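Local coordinates for natterin-like protein (Lethenteron camtschaticum, PDB 6IUL) that probably forms pores in target cell membranes as a cytotoxic immune protein, pairing a jacalin-like lectin domain with an aerolysin-type pore-forming module, at residues A[31-45]-A[57-69]. Sequence-based numbering, arbitrary orientation.
Sequences QKLSVSVGGWQVRGV and FGAMDSSAKEFEF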
ATOM      1  N   GLN A  31       9.690  18.617  17.566  1.00 25.40           N
ATOM      2  CA  GLN A  31       9.068  19.150  16.368  1.00 27.35           C
ATOM      3  C   GLN A  31       9.624  20.519  16.002  1.00 26.48           C
ATOM      4  O   GLN A  31       9.840  20.817  14.818  1.00 28.35           O
ATOM      5  CB  GLN A  31       7.543  19.253  16.518  1.00 30.24           C
ATOM      6  CG  GLN A  31       6.923  19.794  15.236  1.00 35.38           C
ATOM      7  CD  GLN A  31       5.441  19.586  15.062  1.00 39.33           C
ATOM      8  OE1 GLN A  31       4.766  18.940  15.869  1.00 37.60           O
ATOM      9  NE2 GLN A  31       4.911  20.225  14.019  1.00 45.35           N
ATOM     10  N   LYS A  32       9.855  21.346  17.016  1.00 25.73           N
ATOM     11  CA  LYS A  32      10.262  22.692  16.796  1.00 26.66           C
ATOM     12  C   LYS A  32      11.128  23.214  17.951  1.00 26.96           C
ATOM     13  O   LYS A  32      10.883  22.917  19.102  1.00 26.15           O
ATOM     14  CB  LYS A  32       9.015  23.557  16.648  1.00 29.16           C
ATOM     15  CG  LYS A  32       9.241  25.011  16.241  1.00 33.94           C
ATOM     16  CD  LYS A  32       7.869  25.724  16.141  1.00 36.04           C
ATOM     17  CE  LYS A  32       8.000  27.163  15.734  1.00 43.82           C
ATOM     18  NZ  LYS A  32       6.651  27.741  15.408  1.00 52.18           N
ATOM     19  N   LEU A  33      12.095  24.064  17.620  1.00 25.50           N
ATOM     20  CA  LEU A  33      12.968  24.688  18.591  1.00 25.43           C
ATOM     21  C   LEU A  33      13.119  26.165  18.274  1.00 26.43           C
ATOM     22  O   LEU A  33      13.215  26.563  17.111  1.00 25.85           O
ATOM     23  CB  LEU A  33      14.332  24.065  18.470  1.00 27.44           C
ATOM     24  CG  LEU A  33      15.463  24.626  19.275  1.00 32.39           C
ATOM     25  CD1 LEU A  33      15.139  24.428  20.731  1.00 36.84           C
ATOM     26  CD2 LEU A  33      16.831  23.987  18.966  1.00 29.94           C
ATOM     27  N   SER A  34      13.163  26.988  19.309  1.00 25.66           N
ATOM     28  CA  SER A  34      13.452  28.391  19.174  1.00 27.46           C
ATOM     29  C   SER A  34      14.470  28.820  20.242  1.00 27.26           C
ATOM     30  O   SER A  34      14.348  28.456  21.395  1.00 26.19           O
ATOM     31  CB  SER A  34      12.154  29.196  19.284  1.00 28.67           C
ATOM     32  OG  SER A  34      12.438  30.565  19.212  1.00 28.53           O
ATOM     33  N   VAL A  35      15.465  29.616  19.835  1.00 26.51           N
ATOM     34  CA  VAL A  35      16.596  29.944  20.660  1.00 24.95           C
ATOM     35  C   VAL A  35      16.836  31.454  20.684  1.00 24.02           C
ATOM     36  O   VAL A  35      16.852  32.140  19.641  1.00 25.41           O
ATOM     37  CB  VAL A  35      17.884  29.251  20.165  1.00 26.83           C
ATOM     38  CG1 VAL A  35      19.076  29.575  21.063  1.00 28.50           C
ATOM     39  CG2 VAL A  35      17.717  27.739  20.133  1.00 27.74           C
ATOM     40  N   SER A  36      17.007  31.967  21.891  1.00 22.32           N
ATOM     41  CA  SER A  36      17.400  33.331  22.118  1.00 24.50           C
ATOM     42  C   SER A  36      18.863  33.355  22.552  1.00 26.90           C
ATOM     43  O   SER A  36      19.300  32.529  23.364  1.00 25.61           O
ATOM     44  CB  SER A  36      16.526  34.008  23.198  1.00 24.98           C
ATOM     45  OG  SER A  36      15.197  34.219  22.713  1.00 26.42           O
ATOM     46  N   VAL A  37      19.617  34.295  21.988  1.00 27.43           N
ATOM     47  CA  VAL A  37      21.041  34.443  22.275  1.00 29.81           C
ATOM     48  C   VAL A  37      21.336  35.851  22.832  1.00 30.63           C
ATOM     49  O   VAL A  37      20.729  36.816  22.452  1.00 29.78           O
ATOM     50  CB  VAL A  37      21.885  34.177  21.042  1.00 30.77           C
ATOM     51  CG1 VAL A  37      21.650  32.762  20.546  1.00 33.23           C
ATOM     52  CG2 VAL A  37      21.603  35.172  19.917  1.00 29.88           C
ATOM     53  N   GLY A  38      22.216  35.926  23.796  1.00 32.03           N
ATOM     54  CA  GLY A  38      22.727  37.209  24.235  1.00 32.47           C
ATOM     55  C   GLY A  38      24.201  37.374  23.821  1.00 35.18           C
ATOM     56  O   GLY A  38      24.733  36.615  22.999  1.00 27.14           O
ATOM     57  N   GLY A  39      24.862  38.363  24.421  1.00 34.98           N
ATOM     58  CA  GLY A  39      26.219  38.621  24.121  1.00 34.01           C
ATOM     59  C   GLY A  39      27.188  37.518  24.442  1.00 32.21           C
ATOM     60  O   GLY A  39      28.066  37.219  23.648  1.00 35.29           O
ATOM     61  N   TRP A  40      27.013  36.890  25.575  1.00 32.14           N
ATOM     62  CA  TRP A  40      27.985  35.912  26.066  1.00 35.63           C
ATOM     63  C   TRP A  40      27.284  34.599  26.478  1.00 35.94           C
ATOM     64  O   TRP A  40      27.767  33.824  27.321  1.00 36.63           O
ATOM     65  CB  TRP A  40      28.836  36.496  27.243  1.00 36.35           C
ATOM     66  CG  TRP A  40      28.002  37.153  28.348  1.00 37.21           C
ATOM     67  CD1 TRP A  40      27.411  38.419  28.310  1.00 37.60           C
ATOM     68  CD2 TRP A  40      27.720  36.627  29.652  1.00 37.54           C
ATOM     69  NE1 TRP A  40      26.761  38.659  29.497  1.00 39.04           N
ATOM     70  CE2 TRP A  40      26.955  37.604  30.349  1.00 36.40           C
ATOM     71  CE3 TRP A  40      28.048  35.431  30.302  1.00 40.05           C
ATOM     72  CZ2 TRP A  40      26.455  37.392  31.648  1.00 40.18           C
ATOM     73  CZ3 TRP A  40      27.574  35.219  31.608  1.00 42.93           C
ATOM     74  CH2 TRP A  40      26.784  36.209  32.273  1.00 42.39           C
ATOM     75  N   GLN A  41      26.135  34.335  25.887  1.00 34.27           N
ATOM     76  CA  GLN A  41      25.371  33.152  26.265  1.00 33.16           C
ATOM     77  C   GLN A  41      24.230  32.859  25.298  1.00 31.21           C
ATOM     78  O   GLN A  41      23.823  33.739  24.508  1.00 28.49           O
ATOM     79  CB  GLN A  41      24.795  33.299  27.691  1.00 35.76           C
ATOM     80  CG  GLN A  41      23.621  34.237  27.783  1.00 37.07           C
ATOM     81  CD  GLN A  41      24.012  35.719  27.937  1.00 38.37           C
ATOM     82  OE1 GLN A  41      24.860  36.232  27.258  1.00 42.72           O
ATOM     83  NE2 GLN A  41      23.315  36.391  28.771  1.00 46.05           N
ATOM     84  N   VAL A  42      23.754  31.607  25.345  1.00 25.96           N
ATOM     85  CA  VAL A  42      22.396  31.303  24.939  1.00 27.87           C
ATOM     86  C   VAL A  42      21.505  31.717  26.109  1.00 28.01           C
ATOM     87  O   VAL A  42      21.703  31.226  27.214  1.00 25.24           O
ATOM     88  CB  VAL A  42      22.215  29.803  24.643  1.00 27.01           C
ATOM     89  CG1 VAL A  42      20.713  29.454  24.491  1.00 24.52           C
ATOM     90  CG2 VAL A  42      23.022  29.429  23.411  1.00 25.77           C
ATOM     91  N   ARG A  43      20.553  32.635  25.858  1.00 29.67           N
ATOM     92  CA  ARG A  43      19.691  33.160  26.896  1.00 29.89           C
ATOM     93  C   ARG A  43      18.536  32.237  27.234  1.00 28.58           C
ATOM     94  O   ARG A  43      18.107  32.138  28.392  1.00 25.30           O
ATOM     95  CB  ARG A  43      19.123  34.512  26.464  1.00 34.51           C
ATOM     96  CG  ARG A  43      20.068  35.691  26.634  1.00 43.08           C
ATOM     97  CD  ARG A  43      19.406  36.525  27.766  1.00 46.56           C
ATOM     98  NE  ARG A  43      18.469  37.449  27.162  1.00 41.78           N
ATOM     99  CZ  ARG A  43      17.736  38.376  27.801  1.00 40.79           C
ATOM    100  NH1 ARG A  43      17.690  38.489  29.112  1.00 39.56           N
ATOM    101  NH2 ARG A  43      17.046  39.241  27.086  1.00 34.81           N
ATOM    102  N   GLY A  44      17.997  31.606  26.202  1.00 25.16           N
ATOM    103  CA  GLY A  44      16.785  30.845  26.401  1.00 26.68           C
ATOM    104  C   GLY A  44      16.449  29.938  25.239  1.00 25.84           C
ATOM    105  O   GLY A  44      16.915  30.125  24.122  1.00 22.97           O
ATOM    106  N   VAL A  45      15.594  28.972  25.527  1.00 24.88           N
ATOM    107  CA  VAL A  45      15.146  28.020  24.538  1.00 29.12           C
ATOM    108  C   VAL A  45      13.665  27.741  24.766  1.00 27.56           C
ATOM    109  O   VAL A  45      13.232  27.595  25.897  1.00 27.80           O
ATOM    110  CB  VAL A  45      15.984  26.737  24.714  1.00 31.57           C
ATOM    111  CG1 VAL A  45      15.299  25.549  24.172  1.00 41.47           C
ATOM    112  CG2 VAL A  45      17.325  26.874  24.035  1.00 34.99           C
ATOM    113  N   PHE A  57      12.778  27.472  28.773  1.00 23.96           N
ATOM    114  CA  PHE A  57      13.801  27.564  29.769  1.00 27.15           C
ATOM    115  C   PHE A  57      14.686  28.754  29.512  1.00 28.97           C
ATOM    116  O   PHE A  57      14.868  29.139  28.333  1.00 31.68           O
ATOM    117  CB  PHE A  57      14.631  26.277  29.729  1.00 28.11           C
ATOM    118  CG  PHE A  57      13.788  25.041  29.845  1.00 29.54           C
ATOM    119  CD1 PHE A  57      13.218  24.685  31.064  1.00 33.10           C
ATOM    120  CD2 PHE A  57      13.505  24.286  28.727  1.00 30.82           C
ATOM    121  CE1 PHE A  57      12.383  23.577  31.161  1.00 35.15           C
ATOM    122  CE2 PHE A  57      12.703  23.190  28.816  1.00 32.26           C
ATOM    123  CZ  PHE A  57      12.136  22.837  30.032  1.00 34.11           C
ATOM    124  N   GLY A  58      15.270  29.312  30.581  1.00 25.99           N
ATOM    125  CA  GLY A  58      16.036  30.576  30.499  1.00 25.69           C
ATOM    126  C   GLY A  58      15.085  31.684  30.138  1.00 26.32           C
ATOM    127  O   GLY A  58      13.938  31.649  30.591  1.00 28.66           O
ATOM    128  N   ALA A  59      15.500  32.630  29.278  1.00 26.49           N
ATOM    129  CA  ALA A  59      14.674  33.783  28.907  1.00 25.65           C
ATOM    130  C   ALA A  59      14.646  33.959  27.408  1.00 26.72           C
ATOM    131  O   ALA A  59      15.667  33.816  26.741  1.00 25.69           O
ATOM    132  CB  ALA A  59      15.248  35.039  29.548  1.00 28.65           C
ATOM    133  N   MET A  60      13.471  34.262  26.873  1.00 26.75           N
ATOM    134  CA  MET A  60      13.306  34.473  25.442  1.00 27.14           C
ATOM    135  C   MET A  60      13.057  35.945  25.141  1.00 29.13           C
ATOM    136  O   MET A  60      12.276  36.594  25.853  1.00 27.38           O
ATOM    137  CB  MET A  60      12.143  33.622  24.888  1.00 27.70           C
ATOM    138  CG  MET A  60      12.370  32.122  25.040  1.00 28.30           C
ATOM    139  SD  MET A  60      13.649  31.546  23.927  1.00 28.30           S
ATOM    140  CE  MET A  60      12.729  31.446  22.387  1.00 27.99           C
ATOM    141  N   ASP A  61      13.663  36.452  24.061  1.00 28.57           N
ATOM    142  CA  ASP A  61      13.515  37.847  23.680  1.00 30.84           C
ATOM    143  C   ASP A  61      13.335  37.984  22.153  1.00 32.73           C
ATOM    144  O   ASP A  61      13.158  36.998  21.474  1.00 31.10           O
ATOM    145  CB  ASP A  61      14.673  38.681  24.230  1.00 31.30           C
ATOM    146  CG  ASP A  61      16.049  38.273  23.664  1.00 34.58           C
ATOM    147  OD1 ASP A  61      16.112  37.538  22.630  1.00 32.23           O
ATOM    148  OD2 ASP A  61      17.073  38.698  24.272  1.00 28.66           O
ATOM    149  N   SER A  62      13.393  39.212  21.641  1.00 32.15           N
ATOM    150  CA  SER A  62      13.190  39.510  20.245  1.00 32.46           C
ATOM    151  C   SER A  62      14.313  38.948  19.344  1.00 29.65           C
ATOM    152  O   SER A  62      14.143  38.845  18.142  1.00 31.23           O
ATOM    153  CB  SER A  62      13.045  41.024  20.055  1.00 32.87           C
ATOM    154  OG  SER A  62      14.315  41.668  20.296  1.00 38.99           O
ATOM    155  N   SER A  63      15.441  38.525  19.908  1.00 28.80           N
ATOM    156  CA  SER A  63      16.454  37.869  19.099  1.00 28.52           C
ATOM    157  C   SER A  63      16.131  36.443  18.707  1.00 26.94           C
ATOM    158  O   SER A  63      16.983  35.782  18.122  1.00 32.22           O
ATOM    159  CB  SER A  63      17.799  37.840  19.841  1.00 30.16           C
ATOM    160  OG  SER A  63      17.913  36.737  20.774  1.00 25.10           O
ATOM    161  N   ALA A  64      14.949  35.926  19.021  1.00 28.74           N
ATOM    162  CA  ALA A  64      14.719  34.472  18.915  1.00 31.04           C
ATOM    163  C   ALA A  64      14.671  33.998  17.446  1.00 32.56           C
ATOM    164  O   ALA A  64      14.014  34.631  16.640  1.00 27.25           O
ATOM    165  CB  ALA A  64      13.431  34.080  19.626  1.00 30.22           C
ATOM    166  N   LYS A  65      15.352  32.879  17.145  1.00 33.10           N
ATOM    167  CA  LYS A  65      15.285  32.239  15.836  1.00 32.65           C
ATOM    168  C   LYS A  65      14.819  30.827  16.027  1.00 31.29           C
ATOM    169  O   LYS A  65      15.200  30.142  17.000  1.00 30.93           O
ATOM    170  CB  LYS A  65      16.649  32.240  15.145  1.00 38.98           C
ATOM    171  CG  LYS A  65      17.155  33.617  14.703  1.00 48.98           C
ATOM    172  CD  LYS A  65      16.026  34.521  14.179  1.00 59.31           C
ATOM    173  CE  LYS A  65      16.523  35.882  13.707  1.00 62.32           C
ATOM    174  NZ  LYS A  65      16.416  35.896  12.230  1.00 62.26           N
ATOM    175  N   GLU A  66      14.012  30.349  15.088  1.00 29.46           N
ATOM    176  CA  GLU A  66      13.388  29.066  15.240  1.00 31.07           C
ATOM    177  C   GLU A  66      13.661  28.140  14.063  1.00 32.44           C
ATOM    178  O   GLU A  66      14.075  28.592  13.013  1.00 30.45           O
ATOM    179  CB  GLU A  66      11.884  29.225  15.463  1.00 36.32           C
ATOM    180  CG  GLU A  66      11.137  29.991  14.421  1.00 42.83           C
ATOM    181  CD  GLU A  66       9.628  30.050  14.716  1.00 51.59           C
ATOM    182  OE1 GLU A  66       9.261  30.403  15.858  1.00 48.85           O
ATOM    183  OE2 GLU A  66       8.815  29.768  13.799  1.00 56.05           O
ATOM    184  N   PHE A  67      13.400  26.849  14.275  1.00 28.74           N
ATOM    185  CA  PHE A  67      13.544  25.823  13.294  1.00 28.76           C
ATOM    186  C   PHE A  67      12.452  24.795  13.530  1.00 29.62           C
ATOM    187  O   PHE A  67      12.301  24.282  14.665  1.00 28.57           O
ATOM    188  CB  PHE A  67      14.910  25.126  13.419  1.00 30.55           C
ATOM    189  CG  PHE A  67      15.167  24.105  12.322  1.00 30.22           C
ATOM    190  CD1 PHE A  67      14.707  22.802  12.451  1.00 29.75           C
ATOM    191  CD2 PHE A  67      15.812  24.477  11.137  1.00 32.40           C
ATOM    192  CE1 PHE A  67      14.923  21.857  11.449  1.00 29.74           C
ATOM    193  CE2 PHE A  67      16.030  23.547  10.125  1.00 32.48           C
ATOM    194  CZ  PHE A  67      15.597  22.232  10.281  1.00 32.89           C
ATOM    195  N   GLU A  68      11.710  24.477  12.484  1.00 29.69           N
ATOM    196  CA  GLU A  68      10.677  23.441  12.563  1.00 31.65           C
ATOM    197  C   GLU A  68      11.020  22.283  11.654  1.00 29.60           C
ATOM    198  O   GLU A  68      11.317  22.487  10.481  1.00 28.19           O
ATOM    199  CB  GLU A  68       9.317  24.002  12.174  1.00 36.11           C
ATOM    200  CG  GLU A  68       8.223  22.960  12.407  1.00 42.60           C
ATOM    201  CD  GLU A  68       6.812  23.536  12.439  1.00 43.06           C
ATOM    202  OE1 GLU A  68       5.894  22.880  12.978  1.00 50.83           O
ATOM    203  OE2 GLU A  68       6.626  24.622  11.894  1.00 45.44           O
ATOM    204  N   PHE A  69      10.985  21.078  12.211  1.00 27.15           N
ATOM    205  CA  PHE A  69      11.288  19.876  11.480  1.00 29.26           C
ATOM    206  C   PHE A  69      10.136  19.474  10.576  1.00 32.14           C
ATOM    207  O   PHE A  69       8.976  19.547  10.988  1.00 33.17           O
ATOM    208  CB  PHE A  69      11.594  18.714  12.454  1.00 27.93           C
ATOM    209  CG  PHE A  69      12.963  18.825  13.074  1.00 26.87           C
ATOM    210  CD1 PHE A  69      13.182  19.629  14.149  1.00 28.51           C
ATOM    211  CD2 PHE A  69      14.024  18.142  12.547  1.00 27.86           C
ATOM    212  CE1 PHE A  69      14.460  19.758  14.716  1.00 29.88           C
ATOM    213  CE2 PHE A  69      15.282  18.256  13.106  1.00 28.82           C
ATOM    214  CZ  PHE A  69      15.498  19.078  14.197  1.00 27.95           C
TER
HETATM  215  O   HOH W   1      18.664  33.789  18.396  1.00 29.16           O
HETATM  216  O   HOH W   2      19.757  38.896  23.474  1.00 46.20           O
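Arg43 and Asp61 tie the hairpin 31-45 to the crossing loop 59-64, which also bonds directly to it through Asp61 N and Ser63 OG. Arg43 NH2 meets Asp61 OD2 at 2.9 Å, with the oxygen in the guanidinium plane and approached on the anti side of the carboxylate; the two planes are 59° apart, and NE adds only a weak bond. A water bridges the same OD2 to Val37 O. Asp61 OD1 accepts twice within the loop, from Ser63 N in an Asx turn and from Ser63 OG at 2.7 Å. With its proton thus committed, Ser63 OG can accept from Val37 N (3.2 Å). Ser36 OG, beside its own backbone N, accepts from Asp61 N at 3.0 Å, while Met60 SD lies 3.3 Å from this OG.

Beyond the loop, backbone pairs Leu33-Phe67 and Val35-Lys65 bond in both directions; strands 31-37 and 65-68 run antiparallel, their directions 167° apart. Gln31 NE2 reaches Glu68 OE1 less directly (3.0 Å, 135°).

The loop thus crosses over strands 42-49 and 30-37, carrying the chain from edge strand 54-58 to edge strand 65-68 of a four-stranded Greek-key sheet in the jacalin-like domain; on the other face, Leu33 and Val35 pack against Phe102 of strand 101-105.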